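Local coordinates for general stress protein 26 (PDB 3EC6) that binds flavin-adenine dinucleotide as a dimer of the pyridoxamine 5'-phosphate oxidase family, though its reaction and its part in the stress response remain unknown, at residues D39-Y43 / K117-I123; M2-I8 / E135-L139; P28-F32 / K52-I56. Where two conformers were deposited one is given. Numbering follows the deposited sequence.

Contact 1 (D39-Y43 / K117-I123); sequences DFVLY and KINPDTI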
loop_
_atom_site.group_PDB
_atom_site.type_symbol
_atom_site.label_atom_id
_atom_site.label_comp_id
_atom_site.label_asym_id
_atom_site.label_seq_id
_atom_site.Cartn_x
_atom_site.Cartn_y
_atom_site.Cartn_z
ATOM N N ASP A 39 -6.514 21.459 -1.764
ATOM C CA ASP A 39 -5.647 21.699 -0.616
ATOM C C ASP A 39 -5.153 20.341 -0.078
ATOM O O ASP A 39 -4.553 19.562 -0.828
ATOM C CB ASP A 39 -6.370 22.534 0.425
ATOM C CG ASP A 39 -6.592 23.968 -0.056
ATOM O OD1 ASP A 39 -5.641 24.562 -0.631
ATOM O OD2 ASP A 39 -7.712 24.465 0.141
ATOM N N PHE A 40 -5.357 20.064 1.208
ATOM C CA PHE A 40 -4.805 18.800 1.740
ATOM C C PHE A 40 -5.807 17.663 1.729
ATOM O O PHE A 40 -5.493 16.551 2.137
ATOM C CB PHE A 40 -4.257 18.991 3.177
ATOM C CG PHE A 40 -3.075 19.930 3.236
ATOM C CD1 PHE A 40 -1.855 19.568 2.673
ATOM C CD2 PHE A 40 -3.218 21.200 3.811
ATOM C CE1 PHE A 40 -0.788 20.430 2.684
ATOM C CE2 PHE A 40 -2.124 22.087 3.842
ATOM C CZ PHE A 40 -0.913 21.687 3.279
ATOM N N VAL A 41 -6.991 17.923 1.184
ATOM C CA VAL A 41 -8.017 16.889 1.052
ATOM C C VAL A 41 -7.790 16.104 -0.218
ATOM O O VAL A 41 -7.666 16.686 -1.301
ATOM C CB VAL A 41 -9.456 17.516 1.059
ATOM C CG1 VAL A 41 -10.499 16.435 0.805
ATOM C CG2 VAL A 41 -9.703 18.230 2.433
ATOM N N LEU A 42 -7.707 14.775 -0.108
ATOM C CA LEU A 42 -7.357 13.961 -1.290
ATOM C C LEU A 42 -8.651 13.366 -1.840
ATOM O O LEU A 42 -9.631 13.170 -1.136
ATOM C CB LEU A 42 -6.383 12.794 -0.947
ATOM C CG LEU A 42 -5.059 13.302 -0.377
ATOM C CD1 LEU A 42 -4.196 12.095 -0.025
ATOM C CD2 LEU A 42 -4.316 14.178 -1.363
ATOM N N TYR A 43 -8.646 13.100 -3.147
ATOM C CA TYR A 43 -9.828 12.484 -3.795
ATOM C C TYR A 43 -9.347 11.411 -4.769
ATOM O O TYR A 43 -8.313 11.588 -5.418
ATOM C CB TYR A 43 -10.607 13.509 -4.635
ATOM C CG TYR A 43 -11.286 14.627 -3.829
ATOM C CD1 TYR A 43 -12.602 14.453 -3.350
ATOM C CD2 TYR A 43 -10.599 15.803 -3.508
ATOM C CE1 TYR A 43 -13.255 15.469 -2.580
ATOM C CE2 TYR A 43 -11.212 16.790 -2.729
ATOM C CZ TYR A 43 -12.524 16.623 -2.278
ATOM O OH TYR A 43 -13.160 17.585 -1.508
ATOM N N LYS A 117 -13.455 10.759 -0.967
ATOM C CA LYS A 117 -12.934 11.977 -0.381
ATOM C C LYS A 117 -12.209 11.582 0.887
ATOM O O LYS A 117 -12.757 10.907 1.750
ATOM C CB LYS A 117 -14.100 12.918 -0.030
ATOM C CG LYS A 117 -13.630 14.112 0.783
ATOM C CD LYS A 117 -14.781 15.095 0.951
ATOM C CE LYS A 117 -14.412 16.250 1.856
ATOM N NZ LYS A 117 -15.591 17.130 2.086
ATOM N N ILE A 118 -10.954 11.975 1.038
ATOM C CA ILE A 118 -10.184 11.559 2.226
ATOM C C ILE A 118 -9.846 12.823 3.002
ATOM O O ILE A 118 -9.084 13.694 2.530
ATOM C CB ILE A 118 -8.884 10.837 1.813
ATOM C CG1 ILE A 118 -9.222 9.546 1.130
ATOM C CG2 ILE A 118 -8.052 10.492 3.085
ATOM C CD1 ILE A 118 -8.156 9.046 0.261
ATOM N N ASN A 119 -10.446 12.942 4.182
ATOM C CA ASN A 119 -10.234 14.102 5.053
ATOM C C ASN A 119 -9.098 13.772 5.985
ATOM O O ASN A 119 -9.257 12.914 6.839
ATOM C CB ASN A 119 -11.472 14.426 5.885
ATOM C CG ASN A 119 -12.471 15.225 5.113
ATOM O OD1 ASN A 119 -13.440 14.690 4.607
ATOM N ND2 ASN A 119 -12.208 16.518 4.976
ATOM N N PRO A 120 -7.937 14.401 5.792
ATOM C CA PRO A 120 -6.790 13.940 6.560
ATOM C C PRO A 120 -6.879 14.396 8.032
ATOM O O PRO A 120 -7.316 15.516 8.326
ATOM C CB PRO A 120 -5.596 14.648 5.893
ATOM C CG PRO A 120 -6.247 16.001 5.431
ATOM C CD PRO A 120 -7.598 15.550 4.924
ATOM N N ASP A 121 -6.462 13.494 8.917
ATOM C CA ASP A 121 -6.238 13.908 10.310
ATOM C C ASP A 121 -4.772 14.140 10.500
ATOM O O ASP A 121 -4.393 15.084 11.231
ATOM C CB ASP A 121 -6.734 12.826 11.290
ATOM C CG ASP A 121 -8.267 12.764 11.327
ATOM O OD1 ASP A 121 -8.892 13.813 11.378
ATOM O OD2 ASP A 121 -8.873 11.654 11.174
ATOM N N THR A 122 -3.928 13.253 9.950
ATOM C CA THR A 122 -2.480 13.369 10.174
ATOM C C THR A 122 -1.780 13.137 8.836
ATOM O O THR A 122 -2.155 12.215 8.104
ATOM C CB THR A 122 -1.970 12.344 11.202
ATOM O OG1 THR A 122 -2.804 12.439 12.372
ATOM C CG2 THR A 122 -0.499 12.604 11.595
ATOM N N ILE A 123 -0.824 14.018 8.495
ATOM C CA ILE A 123 0.008 13.748 7.322
ATOM C C ILE A 123 1.437 13.673 7.808
ATOM O O ILE A 123 1.953 14.651 8.406
ATOM C CB ILE A 123 -0.139 14.814 6.232
ATOM C CG1 ILE A 123 -1.613 14.879 5.754
ATOM C CG2 ILE A 123 0.845 14.487 5.054
ATOM C CD1 ILE A 123 -1.843 15.883 4.642
HETATM O O HOH W 1 -6.224 13.766 2.574
HETATM O O HOH W 2 -15.854 17.773 -0.900
#

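Contact 2 (M2-I8 / E135-L139); sequences MHLKEKI and EFLRL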
loop_
_atom_site.group_PDB
_atom_site.type_symbol
_atom_site.label_atom_id
_atom_site.label_comp_id
_atom_site.label_asym_id
_atom_site.label_seq_id
_atom_site.Cartn_x
_atom_site.Cartn_y
_atom_site.Cartn_z
HETATM N N MSE A 2 9.300 28.033 7.891
HETATM C CA MSE A 2 9.285 26.538 7.887
HETATM C C MSE A 2 8.495 25.917 6.727
HETATM O O MSE A 2 7.508 26.502 6.282
HETATM C CB MSE A 2 8.773 26.021 9.223
HETATM C CG MSE A 2 9.170 24.590 9.509
HETATM SE SE MSE A 2 7.568 23.558 9.417
HETATM C CE MSE A 2 7.780 22.508 11.032
ATOM N N HIS A 3 8.901 24.720 6.263
ATOM C CA HIS A 3 8.551 24.293 4.924
ATOM C C HIS A 3 7.709 23.035 4.818
ATOM O O HIS A 3 7.530 22.556 3.726
ATOM C CB HIS A 3 9.797 24.139 4.075
ATOM C CG HIS A 3 10.573 25.402 3.968
ATOM N ND1 HIS A 3 11.942 25.457 4.118
ATOM C CD2 HIS A 3 10.161 26.678 3.763
ATOM C CE1 HIS A 3 12.344 26.712 3.999
ATOM N NE2 HIS A 3 11.283 27.473 3.785
ATOM N N LEU A 4 7.201 22.549 5.942
ATOM C CA LEU A 4 6.437 21.291 5.949
ATOM C C LEU A 4 5.210 21.320 5.067
ATOM O O LEU A 4 5.009 20.403 4.280
ATOM C CB LEU A 4 6.058 20.869 7.373
ATOM C CG LEU A 4 5.283 19.552 7.514
ATOM C CD1 LEU A 4 6.131 18.379 7.050
ATOM C CD2 LEU A 4 4.897 19.322 8.927
ATOM N N LYS A 5 4.343 22.335 5.200
ATOM C CA LYS A 5 3.178 22.404 4.315
ATOM C C LYS A 5 3.603 22.449 2.882
ATOM O O LYS A 5 2.986 21.849 2.046
ATOM C CB LYS A 5 2.250 23.591 4.583
ATOM C CG LYS A 5 1.380 23.468 5.798
ATOM C CD LYS A 5 0.441 24.645 5.847
ATOM C CE LYS A 5 -0.098 24.809 7.224
ATOM N NZ LYS A 5 -1.273 23.967 7.412
ATOM N N GLU A 6 4.673 23.189 2.589
ATOM C CA GLU A 6 5.137 23.232 1.217
ATOM C C GLU A 6 5.719 21.887 0.749
ATOM O O GLU A 6 5.449 21.471 -0.371
ATOM C CB GLU A 6 6.182 24.338 1.048
ATOM C CG GLU A 6 6.778 24.364 -0.321
ATOM C CD GLU A 6 7.564 25.655 -0.581
ATOM O OE1 GLU A 6 7.915 26.371 0.393
ATOM O OE2 GLU A 6 7.819 25.943 -1.770
ATOM N N LYS A 7 6.501 21.238 1.609
ATOM C CA LYS A 7 7.065 19.898 1.317
ATOM C C LYS A 7 5.935 18.930 1.010
ATOM O O LYS A 7 6.018 18.149 0.057
ATOM C CB LYS A 7 7.888 19.352 2.499
ATOM C CG LYS A 7 9.367 19.891 2.738
ATOM C CD LYS A 7 9.880 19.426 4.148
ATOM C CE LYS A 7 11.397 19.517 4.301
ATOM N NZ LYS A 7 11.792 19.323 5.715
ATOM N N ILE A 8 4.859 18.982 1.812
ATOM C CA ILE A 8 3.693 18.104 1.592
ATOM C C ILE A 8 2.946 18.424 0.314
ATOM O O ILE A 8 2.615 17.551 -0.458
ATOM C CB ILE A 8 2.726 18.098 2.851
ATOM C CG1 ILE A 8 3.464 17.440 4.023
ATOM C CG2 ILE A 8 1.425 17.366 2.505
ATOM C CD1 ILE A 8 2.816 17.684 5.363
ATOM N N GLU A 135 8.312 14.210 10.171
ATOM C CA GLU A 135 7.613 15.380 10.687
ATOM C C GLU A 135 6.168 15.107 10.368
ATOM O O GLU A 135 5.866 14.330 9.471
ATOM C CB GLU A 135 8.011 16.639 9.949
ATOM C CG GLU A 135 9.505 16.942 9.968
ATOM C CD GLU A 135 9.879 17.813 8.806
ATOM O OE1 GLU A 135 9.513 19.013 8.853
ATOM O OE2 GLU A 135 10.519 17.304 7.846
ATOM N N PHE A 136 5.271 15.737 11.085
ATOM C CA PHE A 136 3.869 15.533 10.719
ATOM C C PHE A 136 3.085 16.826 10.879
ATOM O O PHE A 136 3.481 17.735 11.637
ATOM C CB PHE A 136 3.267 14.397 11.543
ATOM C CG PHE A 136 3.365 14.617 13.024
ATOM C CD1 PHE A 136 2.338 15.232 13.728
ATOM C CD2 PHE A 136 4.512 14.214 13.717
ATOM C CE1 PHE A 136 2.445 15.438 15.107
ATOM C CE2 PHE A 136 4.636 14.419 15.101
ATOM C CZ PHE A 136 3.607 15.035 15.796
ATOM N N LEU A 137 1.971 16.882 10.172
ATOM C CA LEU A 137 0.980 17.938 10.239
ATOM C C LEU A 137 -0.319 17.322 10.782
ATOM O O LEU A 137 -0.736 16.268 10.283
ATOM C CB LEU A 137 0.731 18.439 8.812
ATOM C CG LEU A 137 -0.098 19.682 8.529
ATOM C CD1 LEU A 137 0.454 20.921 9.292
ATOM C CD2 LEU A 137 -0.113 19.978 7.035
ATOM N N ARG A 138 -0.935 17.942 11.797
ATOM C CA ARG A 138 -2.291 17.544 12.203
ATOM C C ARG A 138 -3.262 18.538 11.589
ATOM O O ARG A 138 -3.032 19.762 11.610
ATOM C CB ARG A 138 -2.447 17.432 13.725
ATOM C CG ARG A 138 -1.231 16.789 14.385
ATOM C CD ARG A 138 -1.552 15.939 15.630
ATOM N NE ARG A 138 -2.359 16.635 16.613
ATOM C CZ ARG A 138 -3.046 16.024 17.578
ATOM N NH1 ARG A 138 -3.757 16.745 18.437
ATOM N NH2 ARG A 138 -3.038 14.688 17.671
ATOM N N LEU A 139 -4.309 17.999 10.988
ATOM C CA LEU A 139 -5.295 18.776 10.275
ATOM C C LEU A 139 -6.664 18.488 10.880
ATOM O O LEU A 139 -6.944 17.356 11.282
ATOM C CB LEU A 139 -5.296 18.434 8.772
ATOM C CG LEU A 139 -3.963 18.763 8.074
ATOM C CD1 LEU A 139 -3.987 18.303 6.671
ATOM C CD2 LEU A 139 -3.672 20.267 8.103
ATOM O OXT LEU A 139 -7.509 19.378 10.977
#

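Contact 3 (P28-F32 / K52-I56); sequences PHSAF and KITDI. With FAD (flavin-adenine dinucleotide), chain B.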
loop_
_atom_site.group_PDB
_atom_site.type_symbol
_atom_site.label_atom_id
_atom_site.label_comp_id
_atom_site.label_asym_id
_atom_site.label_seq_id
_atom_site.Cartn_x
_atom_site.Cartn_y
_atom_site.Cartn_z
ATOM N N PRO A 28 -6.502 -6.107 6.164
ATOM C CA PRO A 28 -6.103 -4.944 5.377
ATOM C C PRO A 28 -6.202 -5.232 3.868
ATOM O O PRO A 28 -6.024 -6.367 3.398
ATOM C CB PRO A 28 -4.630 -4.729 5.771
ATOM C CG PRO A 28 -4.131 -6.182 6.021
ATOM C CD PRO A 28 -5.374 -6.977 6.552
ATOM N N HIS A 29 -6.499 -4.184 3.118
ATOM C CA HIS A 29 -6.507 -4.262 1.655
ATOM C C HIS A 29 -5.911 -2.991 1.110
ATOM O O HIS A 29 -6.280 -1.893 1.545
ATOM C CB HIS A 29 -7.915 -4.384 1.118
ATOM C CG HIS A 29 -7.945 -4.457 -0.376
ATOM N ND1 HIS A 29 -8.021 -3.335 -1.185
ATOM C CD2 HIS A 29 -7.866 -5.526 -1.212
ATOM C CE1 HIS A 29 -8.025 -3.717 -2.453
ATOM N NE2 HIS A 29 -7.936 -5.044 -2.492
ATOM N N SER A 30 -5.083 -3.118 0.089
ATOM C CA SER A 30 -4.446 -1.955 -0.513
ATOM C C SER A 30 -4.589 -2.020 -2.023
ATOM O O SER A 30 -4.494 -3.076 -2.608
ATOM C CB SER A 30 -2.965 -1.912 -0.181
ATOM O OG SER A 30 -2.777 -1.633 1.191
ATOM N N ALA A 31 -4.738 -0.861 -2.647
ATOM C CA ALA A 31 -4.870 -0.792 -4.106
ATOM C C ALA A 31 -4.108 0.436 -4.590
ATOM O O ALA A 31 -4.095 1.486 -3.925
ATOM C CB ALA A 31 -6.348 -0.685 -4.509
ATOM N N PHE A 32 -3.486 0.319 -5.752
ATOM C CA PHE A 32 -2.967 1.507 -6.443
ATOM C C PHE A 32 -4.147 2.342 -6.919
ATOM O O PHE A 32 -5.116 1.811 -7.462
ATOM C CB PHE A 32 -2.057 1.102 -7.636
ATOM C CG PHE A 32 -0.850 0.317 -7.205
ATOM C CD1 PHE A 32 0.165 0.953 -6.508
ATOM C CD2 PHE A 32 -0.752 -1.066 -7.465
ATOM C CE1 PHE A 32 1.278 0.244 -6.071
ATOM C CE2 PHE A 32 0.384 -1.781 -7.044
ATOM C CZ PHE A 32 1.386 -1.116 -6.366
ATOM N N LYS A 52 -13.592 -1.151 -2.607
ATOM C CA LYS A 52 -13.051 -0.104 -1.723
ATOM C C LYS A 52 -14.184 0.750 -1.189
ATOM O O LYS A 52 -14.144 1.200 -0.063
ATOM C CB LYS A 52 -12.063 0.802 -2.456
ATOM C CG LYS A 52 -10.875 0.089 -3.049
ATOM C CD LYS A 52 -10.044 -0.636 -1.972
ATOM C CE LYS A 52 -8.799 0.061 -1.624
ATOM N NZ LYS A 52 -8.099 -0.650 -0.523
ATOM N N ILE A 53 -15.216 0.948 -2.002
ATOM C CA ILE A 53 -16.372 1.681 -1.523
ATOM C C ILE A 53 -17.099 0.898 -0.447
ATOM O O ILE A 53 -17.483 1.467 0.557
ATOM C CB ILE A 53 -17.332 2.069 -2.687
ATOM C CG1 ILE A 53 -16.635 2.901 -3.794
ATOM C CG2 ILE A 53 -18.593 2.750 -2.144
ATOM C CD1 ILE A 53 -16.070 4.220 -3.388
ATOM N N THR A 54 -17.305 -0.422 -0.637
ATOM C CA THR A 54 -17.889 -1.240 0.411
ATOM C C THR A 54 -17.052 -1.260 1.695
ATOM O O THR A 54 -17.615 -1.245 2.794
ATOM C CB THR A 54 -18.084 -2.683 -0.101
ATOM O OG1 THR A 54 -18.883 -2.592 -1.285
ATOM C CG2 THR A 54 -18.818 -3.571 0.934
ATOM N N ASP A 55 -15.722 -1.290 1.524
ATOM C CA ASP A 55 -14.793 -1.272 2.674
ATOM C C ASP A 55 -15.104 -0.026 3.476
ATOM O O ASP A 55 -15.343 -0.118 4.696
ATOM C CB ASP A 55 -13.320 -1.201 2.276
ATOM C CG ASP A 55 -12.816 -2.436 1.611
ATOM O OD1 ASP A 55 -13.480 -3.514 1.689
ATOM O OD2 ASP A 55 -11.737 -2.337 1.017
ATOM N N ILE A 56 -15.085 1.114 2.763
ATOM C CA ILE A 56 -15.220 2.453 3.399
ATOM C C ILE A 56 -16.587 2.489 4.067
ATOM O O ILE A 56 -16.707 2.961 5.176
ATOM C CB ILE A 56 -14.912 3.637 2.425
ATOM C CG1 ILE A 56 -13.405 3.649 2.085
ATOM C CG2 ILE A 56 -15.373 5.038 2.952
ATOM C CD1 ILE A 56 -13.011 4.543 0.925
HETATM P PA FAD B . -12.661 -4.393 -7.044
HETATM O O1A FAD B . -13.985 -3.942 -6.445
HETATM O O2A FAD B . -12.659 -4.436 -8.562
HETATM O O5B FAD B . -12.288 -5.931 -6.615
HETATM C C5B FAD B . -10.996 -6.380 -6.946
HETATM C C4B FAD B . -10.396 -6.758 -5.607
HETATM O O4B FAD B . -11.039 -7.968 -5.154
HETATM C C3B FAD B . -8.899 -7.008 -5.758
HETATM O O3B FAD B . -8.144 -5.891 -5.287
HETATM C C2B FAD B . -8.706 -8.331 -5.018
HETATM O O2B FAD B . -8.338 -8.096 -3.669
HETATM C C1B FAD B . -10.080 -9.006 -5.042
HETATM N N9A FAD B . -10.214 -9.917 -6.207
HETATM C C8A FAD B . -9.546 -9.806 -7.406
HETATM N N7A FAD B . -9.923 -10.828 -8.214
HETATM C C5A FAD B . -10.829 -11.581 -7.564
HETATM C C6A FAD B . -11.511 -12.731 -7.959
HETATM N N6A FAD B . -11.078 -13.402 -9.037
HETATM N N1A FAD B . -12.387 -13.312 -7.056
HETATM C C2A FAD B . -12.580 -12.753 -5.795
HETATM N N3A FAD B . -11.894 -11.604 -5.415
HETATM C C4A FAD B . -11.029 -11.026 -6.297
HETATM N N1 FAD B . -8.923 2.055 -10.124
HETATM C C2 FAD B . -9.808 3.097 -9.940
HETATM O O2 FAD B . -10.994 2.771 -9.827
HETATM N N3 FAD B . -9.376 4.399 -9.836
HETATM C C4 FAD B . -8.038 4.705 -9.964
HETATM O O4 FAD B . -7.654 5.906 -9.871
HETATM C C4X FAD B . -7.120 3.667 -10.222
HETATM N N5 FAD B . -5.777 3.977 -10.366
HETATM C C5X FAD B . -4.888 2.942 -10.624
HETATM C C6 FAD B . -3.534 3.293 -10.790
HETATM C C7 FAD B . -2.637 2.244 -11.014
HETATM C C7M FAD B . -1.183 2.604 -11.204
HETATM C C8 FAD B . -3.071 0.901 -11.072
HETATM C C8M FAD B . -2.111 -0.258 -11.289
HETATM C C9 FAD B . -4.414 0.570 -10.853
HETATM C C9A FAD B . -5.341 1.610 -10.641
HETATM N N10 FAD B . -6.683 1.304 -10.448
HETATM C C10 FAD B . -7.583 2.352 -10.261
HETATM C "C1'" FAD B . -7.217 -0.085 -10.333
HETATM C "C2'" FAD B . -7.372 -0.572 -8.884
HETATM O "O2'" FAD B . -6.114 -0.559 -8.201
HETATM C "C3'" FAD B . -7.849 -2.025 -8.931
HETATM O "O3'" FAD B . -9.075 -2.030 -9.683
HETATM C "C4'" FAD B . -8.078 -2.590 -7.535
HETATM O "O4'" FAD B . -8.264 -4.043 -7.558
HETATM C "C5'" FAD B . -9.312 -1.935 -6.890
HETATM O "O5'" FAD B . -9.535 -2.529 -5.620
HETATM P P FAD B . -11.084 -2.806 -5.271
HETATM O O1P FAD B . -11.215 -3.690 -4.036
HETATM O O2P FAD B . -11.917 -1.556 -5.302
HETATM O O3P FAD B . -11.356 -3.642 -6.610
#

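Contact 1 (D39-Y43 / K117-I123)
A water wedges into the sheet where strands 41-47 and 113-126 part: water 1 donates to Phe40 O and to Ile118 O, 2.9 Å each, continuing the pairing where the chain at Phe40 leaves strand geometry. Beyond it Leu42 and Ile118 form an antiparallel hydrogen-bonded pair, Leu42 N to Ile118 O at 3.2 Å and Ile118 N to Leu42 O at 2.8 Å, and their side chains share one face, CB to CB 4.2 Å. Tyr43 and Lys117, a non-hydrogen-bonded pair, lie on the other face; the extended lysine runs along the ring, CG 3.6 Å from Tyr43 CE1, and water 2 joins Tyr43 OH (2.8 Å) to Lys117 NZ (3.1 Å). At the frayed end Pro120 CG packs 4.2 Å from Phe40 CB, and Ile123 CD1 meets Phe40 CD1 at 4.2 Å. The chain turns a corner at Asp121, where Asp121 and Thr122 opposite Glu81 make a classic beta bulge, a bend suited to the curled antiparallel sheet of the FMN-binding split barrel.

Contact 2 (M2-I8 / E135-L139)
Selenomethionine Met2, ahead of the helix, reaches strand 135-138 only marginally, its CE 4.5 Å from Glu135 OE1. His3 then takes the N-cap position, its side chain directed away from the strand, and its carbonyl O accepts the first helical bond, from Lys7 N at 2.7 Å. Leu4, buried, is the main point of entry: CD1 lies 3.9 Å from Glu135 CB, while CD2 sits 3.4 Å from Phe136 O and 4.3 Å from Leu137 CB, so the leucine spans the strand backbone between two side chains that both point at the helix. Lys5 leaves the helix sideways, but its largely extended chain brings NZ to 4.0 Å from Leu137 CD1, close to the C-terminal residue Leu139. Residues 4-8 of the N-terminal helix cross strand 135-138 at 94°, the axes of these segments 9.4 Å apart at their closest, packing against the face of the split-barrel sheet that carries Glu135 and Leu137; the strand itself is hydrogen-bonded to strand 113-126 through Glu135 with Tyr125 and Leu137 with Ile123. One turn on from His3, Lys7 sends an extended side chain to Glu135, and the NZ to OE2 distance of 3.2 Å makes a salt bridge at the rim of the apolar patch. Ile8, one turn beyond Leu4, adds CD1 at 4.1 Å from Leu137 CD2 and also rests on Ile123 and Phe40. Strand alternation turns Phe136 the other way, away from the helix, where its side chain touches a bound FAD.

Contact 3 (P28-F32 / K52-I56)
Strand 28-32 of the split-barrel sheet and helix 51-58 flank a bound FAD in this flavin-binding fold, with segment axes 10.7 Å apart, so long side chains and the cofactor bridge most of the gap. The direct polar link is one hydrogen bond, Lys52 NZ to His29 ND1 at 2.8 Å, the lysine amine lying at the edge of the imidazole near its plane. Because ND1 accepts here, the proton of the ring sits on NE2. Lys52 NZ is also bonded to Thr22 OG1 and Leu20 O on the adjoining strand 17-24, so its buried amine has three hydrogen-bond partners, counting His29. Asp55, one turn along the helix, comes no nearer than 4.3 Å, OD2 to His29 CB; its carboxylate is instead held by Thr22 and by a salt bridge to Arg24. Apolar contact is slight: Ala31 CB touches Lys52 CE at 3.9 Å, and just 154 Å² is buried between the segments. At the dimer interface Ser30, directed away from the helix, bonds Ser21 of the second subunit, and the Phe32 ring makes a cation-pi contact with Arg68 and an edge-to-face one with Tyr77, both of the second subunit. These two segments bond the cofactor at three points. His29 NE2 donates to ribose O3B at 2.9 Å, with a weak bond to O2B at 3.3 Å; the backbone amide of Lys52 meets phosphate oxygen O2P at 3.2 Å; and on the ribityl chain the hydroxyl O2' of FAD donates to the carbonyl O of Phe32 at 2.7 Å.

How the contacts relate
From the N terminus the chain enters contact 2 at once with helix 4-13, but that loop closes only when strand 135-138 arrives at the C-terminal end. Both other contacts nest inside it. Segment 28-32 opens contact 3, 39-43 then opens contact 1, and contact 3 closes at 52-56 before contact 1 closes at 117-123, so these two cross. Contacts 1 and 2 touch: strands 113-126 and 135-138 are sheet neighbours, with Ile123 O 2.8 Å from Leu137 N. Contact 3 lies across the chain's centre from contact 2, nearest atoms about 17 Å apart, and ties helix 51-58 to the same sheet.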